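Local coordinates for spectinomycin 9-adenylyltransferase (Enterococcus faecalis, PDB 6SXJ), which transfers an adenylyl group from ATP to the 9-hydroxyl of spectinomycin, releasing diphosphate and making the bacterium resistant to that antibiotic, at residues 188-193 / 198-203; 211-216 / 249-254; 222-227 / 232-237. All blocks are in the same frame, centred on the assembly; numbering follows the deposited sequence.

Contact 1. Residues 188-193 / 198-203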
# COMPACT_ATOMS: atom_id res chain seq x y z
N LEU A 188 -1.98 2.28 12.43
CA LEU A 188 -2.20 1.46 13.61
C LEU A 188 -3.68 1.16 13.81
O LEU A 188 -4.05 0.04 14.19
CB LEU A 188 -1.63 2.15 14.85
CG LEU A 188 -0.11 2.18 15.02
CD1 LEU A 188 0.26 3.15 16.12
CD2 LEU A 188 0.43 0.81 15.32
N CYS A 189 -4.54 2.15 13.57
CA CYS A 189 -5.98 1.90 13.66
C CYS A 189 -6.41 0.85 12.64
O CYS A 189 -7.12 -0.10 12.97
CB CYS A 189 -6.75 3.20 13.44
SG CYS A 189 -6.62 4.37 14.81
N ARG A 190 -5.99 1.02 11.38
CA ARG A 190 -6.17 -0.03 10.38
C ARG A 190 -5.58 -1.34 10.88
O ARG A 190 -6.23 -2.39 10.83
CB ARG A 190 -5.53 0.39 9.06
CG ARG A 190 -5.90 -0.50 7.87
CD ARG A 190 -5.05 -0.20 6.64
NE ARG A 190 -3.64 -0.57 6.81
CZ ARG A 190 -3.18 -1.82 6.83
NH1 ARG A 190 -4.01 -2.85 6.70
NH2 ARG A 190 -1.88 -2.04 6.99
N MET A 191 -4.34 -1.28 11.39
CA MET A 191 -3.65 -2.48 11.86
C MET A 191 -4.47 -3.24 12.88
O MET A 191 -4.49 -4.48 12.89
CB MET A 191 -2.32 -2.10 12.49
CG MET A 191 -1.20 -1.79 11.53
SD MET A 191 0.33 -1.72 12.45
CE MET A 191 1.56 -1.75 11.16
N ILE A 192 -5.17 -2.52 13.77
CA ILE A 192 -5.89 -3.15 14.86
C ILE A 192 -7.12 -3.88 14.33
O ILE A 192 -7.38 -5.04 14.68
CB ILE A 192 -6.26 -2.11 15.93
CG1 ILE A 192 -5.03 -1.75 16.76
CG2 ILE A 192 -7.38 -2.64 16.81
CD1 ILE A 192 -5.17 -0.47 17.54
N LEU A 193 -7.87 -3.22 13.45
CA LEU A 193 -9.05 -3.84 12.87
C LEU A 193 -8.71 -5.17 12.21
O LEU A 193 -9.30 -6.19 12.56
CB LEU A 193 -9.70 -2.89 11.87
CG LEU A 193 -10.52 -1.78 12.54
CD1 LEU A 193 -11.10 -0.81 11.54
CD2 LEU A 193 -11.61 -2.37 13.42
N GLY A 198 -10.59 -9.44 10.68
CA GLY A 198 -9.90 -10.19 9.65
C GLY A 198 -9.83 -9.47 8.32
O GLY A 198 -9.19 -9.95 7.38
N LYS A 199 -10.48 -8.32 8.22
CA LYS A 199 -10.61 -7.59 6.97
C LYS A 199 -9.79 -6.30 7.02
O LYS A 199 -9.62 -5.69 8.08
CB LYS A 199 -12.07 -7.26 6.67
CG LYS A 199 -13.09 -8.16 7.37
CD LYS A 199 -14.53 -7.75 7.03
CE LYS A 199 -14.85 -7.94 5.55
NZ LYS A 199 -16.30 -8.16 5.30
N ILE A 200 -9.28 -5.90 5.86
CA ILE A 200 -8.60 -4.62 5.71
C ILE A 200 -9.61 -3.58 5.26
O ILE A 200 -10.55 -3.89 4.52
CB ILE A 200 -7.43 -4.72 4.70
CG1 ILE A 200 -6.34 -5.64 5.25
CG2 ILE A 200 -6.86 -3.34 4.40
CD1 ILE A 200 -5.29 -6.01 4.23
N ILE A 201 -9.44 -2.35 5.73
CA ILE A 201 -10.34 -1.27 5.33
C ILE A 201 -9.56 0.04 5.23
O ILE A 201 -8.39 0.10 5.64
CB ILE A 201 -11.52 -1.12 6.32
CG1 ILE A 201 -11.12 -0.26 7.52
CG2 ILE A 201 -12.01 -2.49 6.79
CD1 ILE A 201 -12.23 -0.10 8.55
N PRO A 202 -10.16 1.11 4.70
CA PRO A 202 -9.41 2.35 4.48
C PRO A 202 -9.09 3.05 5.79
O PRO A 202 -9.77 2.89 6.80
CB PRO A 202 -10.34 3.20 3.61
CG PRO A 202 -11.49 2.30 3.21
CD PRO A 202 -11.56 1.24 4.26
N LYS A 203 -8.04 3.87 5.74
CA LYS A 203 -7.55 4.53 6.94
C LYS A 203 -8.63 5.39 7.59
O LYS A 203 -8.92 5.25 8.78
CB LYS A 203 -6.32 5.38 6.62
CG LYS A 203 -5.20 4.64 5.93
CD LYS A 203 -4.12 5.61 5.46
CE LYS A 203 -2.77 5.28 6.07
NZ LYS A 203 -1.79 6.39 5.91

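Contact 2. Residues 211-216 / 249-254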
# COMPACT_ATOMS: atom_id res chain seq x y z
N ALA A 211 -11.39 5.03 16.94
CA ALA A 211 -11.56 6.16 17.86
C ALA A 211 -12.79 5.97 18.74
O ALA A 211 -12.78 6.34 19.92
CB ALA A 211 -11.65 7.46 17.07
N GLU A 212 -13.85 5.39 18.18
CA GLU A 212 -15.07 5.15 18.95
C GLU A 212 -14.80 4.27 20.16
O GLU A 212 -15.34 4.51 21.24
CB GLU A 212 -16.13 4.53 18.03
CG GLU A 212 -17.16 3.63 18.71
CD GLU A 212 -18.22 3.13 17.73
OE1 GLU A 212 -18.09 3.41 16.52
OE2 GLU A 212 -19.19 2.47 18.17
N SER A 213 -13.95 3.26 20.00
CA SER A 213 -13.65 2.31 21.06
C SER A 213 -12.48 2.75 21.93
O SER A 213 -11.92 1.92 22.66
CB SER A 213 -13.35 0.94 20.45
OG SER A 213 -12.46 1.08 19.36
N SER A 214 -12.11 4.03 21.89
CA SER A 214 -10.88 4.50 22.51
C SER A 214 -11.13 5.61 23.52
O SER A 214 -12.05 6.42 23.34
CB SER A 214 -9.91 5.01 21.43
OG SER A 214 -9.40 3.93 20.66
N PRO A 215 -10.33 5.69 24.58
CA PRO A 215 -10.53 6.75 25.57
C PRO A 215 -10.46 8.14 24.94
O PRO A 215 -9.70 8.38 24.00
CB PRO A 215 -9.38 6.53 26.56
CG PRO A 215 -9.07 5.07 26.46
CD PRO A 215 -9.29 4.73 25.00
N LEU A 216 -11.26 9.05 25.50
CA LEU A 216 -11.50 10.35 24.89
C LEU A 216 -10.24 11.00 24.35
O LEU A 216 -10.18 11.37 23.17
CB LEU A 216 -12.17 11.28 25.93
CG LEU A 216 -12.30 12.75 25.53
CD1 LEU A 216 -13.35 12.91 24.43
CD2 LEU A 216 -12.63 13.62 26.74
N ASN A 249 -0.54 1.05 20.12
CA ASN A 249 0.42 -0.05 20.05
C ASN A 249 0.11 -1.11 21.10
O ASN A 249 0.05 -2.31 20.80
CB ASN A 249 1.84 0.49 20.22
CG ASN A 249 2.90 -0.55 19.91
OD1 ASN A 249 2.84 -1.23 18.89
ND2 ASN A 249 3.87 -0.68 20.80
N ASN A 250 -0.08 -0.69 22.35
CA ASN A 250 -0.40 -1.65 23.40
C ASN A 250 -1.71 -2.36 23.10
O ASN A 250 -1.79 -3.59 23.18
CB ASN A 250 -0.43 -0.95 24.76
CG ASN A 250 0.96 -0.61 25.28
OD1 ASN A 250 1.25 0.53 25.64
ND2 ASN A 250 1.84 -1.61 25.32
N ARG A 251 -2.75 -1.60 22.74
CA ARG A 251 -4.00 -2.22 22.30
C ARG A 251 -3.74 -3.27 21.22
O ARG A 251 -4.32 -4.36 21.25
CB ARG A 251 -4.94 -1.14 21.78
CG ARG A 251 -6.38 -1.56 21.53
CD ARG A 251 -7.08 -0.48 20.71
NE ARG A 251 -8.50 -0.33 21.00
CZ ARG A 251 -9.42 -1.24 20.69
NH1 ARG A 251 -9.06 -2.38 20.10
NH2 ARG A 251 -10.69 -1.03 20.99
N LEU A 252 -2.85 -2.96 20.28
CA LEU A 252 -2.53 -3.90 19.21
C LEU A 252 -1.76 -5.10 19.74
O LEU A 252 -2.03 -6.24 19.35
CB LEU A 252 -1.73 -3.19 18.12
CG LEU A 252 -1.14 -4.01 16.97
CD1 LEU A 252 -2.20 -4.77 16.21
CD2 LEU A 252 -0.35 -3.08 16.04
N LYS A 253 -0.80 -4.87 20.64
CA LYS A 253 0.02 -5.96 21.16
C LYS A 253 -0.80 -7.02 21.88
O LYS A 253 -0.31 -8.14 22.06
CB LYS A 253 1.09 -5.40 22.11
CG LYS A 253 2.32 -4.85 21.41
CD LYS A 253 2.94 -3.71 22.20
CE LYS A 253 4.19 -4.16 22.97
NZ LYS A 253 4.71 -3.08 23.88
N LYS A 254 -2.03 -6.71 22.30
CA LYS A 254 -2.95 -7.70 22.84
C LYS A 254 -3.69 -8.46 21.76
O LYS A 254 -4.69 -9.12 22.06
CB LYS A 254 -3.96 -7.02 23.78
CG LYS A 254 -3.37 -5.98 24.72
CD LYS A 254 -2.20 -6.55 25.51
CE LYS A 254 -0.88 -5.87 25.14
NZ LYS A 254 0.31 -6.76 25.33

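Contact 3. Residues 222-227 / 232-237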
# COMPACT_ATOMS: atom_id res chain seq x y z
N ILE A 222 -7.22 10.83 17.41
CA ILE A 222 -7.42 9.96 16.25
C ILE A 222 -8.32 10.65 15.22
O ILE A 222 -8.07 10.56 14.01
CB ILE A 222 -8.01 8.61 16.70
CG1 ILE A 222 -6.94 7.80 17.45
CG2 ILE A 222 -8.54 7.84 15.49
CD1 ILE A 222 -7.41 6.43 17.94
N LEU A 223 -9.38 11.31 15.68
CA LEU A 223 -10.26 12.02 14.77
C LEU A 223 -9.58 13.24 14.16
O LEU A 223 -9.88 13.61 13.02
CB LEU A 223 -11.54 12.41 15.49
CG LEU A 223 -12.47 11.23 15.77
CD1 LEU A 223 -13.62 11.64 16.67
CD2 LEU A 223 -12.99 10.64 14.46
N LEU A 224 -8.66 13.87 14.89
CA LEU A 224 -7.87 14.95 14.29
C LEU A 224 -6.91 14.43 13.23
O LEU A 224 -6.43 15.21 12.41
CB LEU A 224 -7.12 15.71 15.38
CG LEU A 224 -7.91 16.92 15.89
CD1 LEU A 224 -8.93 16.50 16.95
CD2 LEU A 224 -7.00 18.02 16.42
N ALA A 225 -6.63 13.12 13.23
CA ALA A 225 -5.84 12.53 12.15
C ALA A 225 -6.69 12.28 10.91
O ALA A 225 -6.21 12.46 9.78
CB ALA A 225 -5.19 11.22 12.63
N VAL A 226 -7.94 11.86 11.10
CA VAL A 226 -8.84 11.67 9.95
C VAL A 226 -8.90 12.94 9.11
O VAL A 226 -8.74 12.91 7.89
CB VAL A 226 -10.24 11.25 10.43
CG1 VAL A 226 -11.20 11.17 9.25
CG2 VAL A 226 -10.17 9.93 11.18
N ARG A 227 -9.12 14.08 9.77
CA ARG A 227 -9.27 15.34 9.05
C ARG A 227 -8.04 15.64 8.19
O ARG A 227 -8.17 15.95 7.00
CB ARG A 227 -9.51 16.48 10.05
CG ARG A 227 -10.81 16.35 10.84
CD ARG A 227 -10.77 17.17 12.13
NE ARG A 227 -10.22 18.51 11.94
CZ ARG A 227 -10.17 19.44 12.88
NH1 ARG A 227 -10.65 19.19 14.09
NH2 ARG A 227 -9.64 20.63 12.62
N GLU A 232 -7.10 18.79 5.62
CA GLU A 232 -6.91 19.74 6.71
C GLU A 232 -5.48 19.83 7.23
O GLU A 232 -4.84 18.80 7.51
CB GLU A 232 -7.84 19.36 7.86
CG GLU A 232 -8.46 20.52 8.62
CD GLU A 232 -9.85 20.19 9.13
OE1 GLU A 232 -10.25 20.74 10.17
OE2 GLU A 232 -10.54 19.36 8.48
N ASN A 233 -4.97 21.05 7.38
CA ASN A 233 -3.66 21.29 7.98
C ASN A 233 -3.82 21.32 9.49
O ASN A 233 -4.46 22.23 10.04
CB ASN A 233 -3.07 22.59 7.45
CG ASN A 233 -1.60 22.72 7.75
OD1 ASN A 233 -0.76 22.05 7.13
ND2 ASN A 233 -1.26 23.57 8.71
N ILE A 234 -3.23 20.34 10.18
CA ILE A 234 -3.52 20.11 11.59
C ILE A 234 -2.39 20.56 12.52
O ILE A 234 -2.67 20.96 13.65
CB ILE A 234 -3.86 18.62 11.82
CG1 ILE A 234 -5.24 18.29 11.24
CG2 ILE A 234 -3.80 18.29 13.31
CD1 ILE A 234 -6.38 19.09 11.84
N GLU A 235 -1.13 20.48 12.08
CA GLU A 235 -0.04 21.01 12.89
C GLU A 235 0.03 20.30 14.24
O GLU A 235 -0.50 20.79 15.24
CB GLU A 235 -0.22 22.52 13.09
CG GLU A 235 0.91 23.20 13.84
CD GLU A 235 0.40 24.24 14.82
OE1 GLU A 235 0.31 25.43 14.43
OE2 GLU A 235 0.10 23.88 15.97
N TRP A 236 0.71 19.16 14.28
CA TRP A 236 0.75 18.31 15.46
C TRP A 236 1.77 18.76 16.50
O TRP A 236 1.97 18.05 17.49
CB TRP A 236 1.06 16.87 15.07
CG TRP A 236 0.13 16.25 14.08
CD1 TRP A 236 0.25 16.27 12.72
CD2 TRP A 236 -1.04 15.49 14.37
NE1 TRP A 236 -0.79 15.57 12.14
CE2 TRP A 236 -1.60 15.09 13.14
CE3 TRP A 236 -1.68 15.11 15.55
CZ2 TRP A 236 -2.76 14.32 13.06
CZ3 TRP A 236 -2.83 14.36 15.47
CH2 TRP A 236 -3.36 13.98 14.23
N THR A 237 2.43 19.91 16.30
CA THR A 237 3.60 20.23 17.10
C THR A 237 3.30 20.37 18.59
O THR A 237 4.24 20.37 19.39
CB THR A 237 4.25 21.52 16.58
OG1 THR A 237 3.27 22.56 16.52
CG2 THR A 237 4.83 21.30 15.19

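Contact 1. Residues 188-193 / 198-203
L193 and R190, a turn apart on helix 181-196, face a chain that runs back along the helix it has just left: the L193 and K199 CA atoms are 7.2 Å apart, closing to 5.9 Å between those of R190 and K203. The reversal begins at G198, whose positive phi (135°) ends the helical path and suits glycine. L193 and I201 form the apolar part. Their side chains meet at about a right angle through the two CD1 methyls; the modelled 3.3 Å between L193 CD1 and I201 CD1 is tighter than normal carbon contact and doubtful in detail. I201 CG1 lies between its backbone N and carbonyl carbon (chi1 84°), which carries CD1 onto the leucine. R190 lays its aliphatic part beside the loop backbone, with CG 3.4 Å from I201 O. Its chain then bends at chi3, and NH1 comes 3.7 Å from I200 CG2, approaching obliquely. A206 of helix 203-212 touches both L193 and I201. P202 takes the N-cap position of the same helix. The arrangement is a helix-loop-helix connection in the aminoglycoside adenylyltransferase C-terminal domain, its extended linker packed against the first helix.

Contact 2. Residues 211-216 / 249-254
S214 OG, 4.4 Å from R251 NE across the contact, is gripped by two groups outside both segments: it hydrogen-bonds the carbonyl oxygen V210 O and the phenol oxygen Y247 OH. R251 NE gives its N-H to the same Y247 OH, so the tyrosine hydroxyl bridges serine and arginine where they do not bond directly. V210 O also receives S213 OG, and two consecutive serine hydroxyls therefore converge on one carbonyl at the end of helix 203-212. The S213 torsion, chi1 46°, goes with its bond back to V210 O. From the arginine side, NH2 comes to S213: it is 3.2 Å from S213 OG, but the angle is too poor for a hydrogen bond, and 3.4 Å from S213 CB. The guanidinium meets OG obliquely, while S213 O lies at its edge and in its plane, 3.6 Å from NH2. R251 reaches this far because CG is anti to the backbone N (chi1 -168°), before the chain bends at chi3. Its side chain also packs on I192 of helix 181-196. Little surface is buried between the segments, and their CA atoms come no nearer than 9.6 Å, between S214 and R251. The chemistry implies a polar link between the end of helix 203-212 and the last turns of helix 241-253, made through Y247, with the arginine's charge probably adding a general electrostatic pull toward S213 O.

Contact 3. Residues 222-227 / 232-237
W236 sets the edge of its six-membered ring against A225 of helix 216-229, with CH2 3.7 Å from A225 CB; the same CH2 comes 4.3 Å from L224 CB. This is the helix-to-helix connection of the aminoglycoside adenylyltransferase C-terminal domain: the chain leaves helix 216-229 and folds back over its last turns before helix 241-253 begins. The ring meets the backbone as well as the side chains, since A225 CA lies at its edge and in its plane. W236 CG sits anti to the carbonyl carbon (chi1 -57°), an orientation that sends the indole back to the helix although its CB does not head there. One face of the ring is covered by I234 of its own segment, whose CG2 methyl stands 3.9 Å above the plane, over the centre. The indole NE1 has a weak hydrogen bond to T182 OG1 of helix 181-196.

Outward from the tryptophan, I234 leads to the charged pair. Its CG1 is 3.5 Å from L224 O, and its CD1 covers one face of the R227 guanidinium. The arginine chain bends at chi3 and forms a salt bridge with E232, whose OE1 lies at the guanidinium edge. The two planes are 42° apart, and the hydrogen bond from NE to OE1 is weak, 2.8 Å with an N-H...O angle of 119°. R227 NH2 also turns to E232 OE1, but is modelled too close to be trusted in detail. The second carboxylate oxygen, E232 OE2, rests 3.4 Å from R227 CB.

In the fold
All three contacts belong to the helical C-terminal domain. Contact 1 comes first along the chain and joins helix 181-196 to the linker leading into helix 203-212; contact 3 is nested within the loop closed by contact 2, between helices 216-229 and 241-253. The centres of contact 1 and contact 2 are about 12 Å apart, those of contact 1 and contact 3 about 19 Å, and those of contact 2 and contact 3 about 18 Å. Contact 1 lies nearest the chain centre. Apolar packing connects them: I192 and M191 touch L252, C189 meets I222, and A211 meets I222 and L223. The successive helices of this domain thus form one continuous bundle; contacts 1 and 3 pack two of its connections back on the helices that precede them.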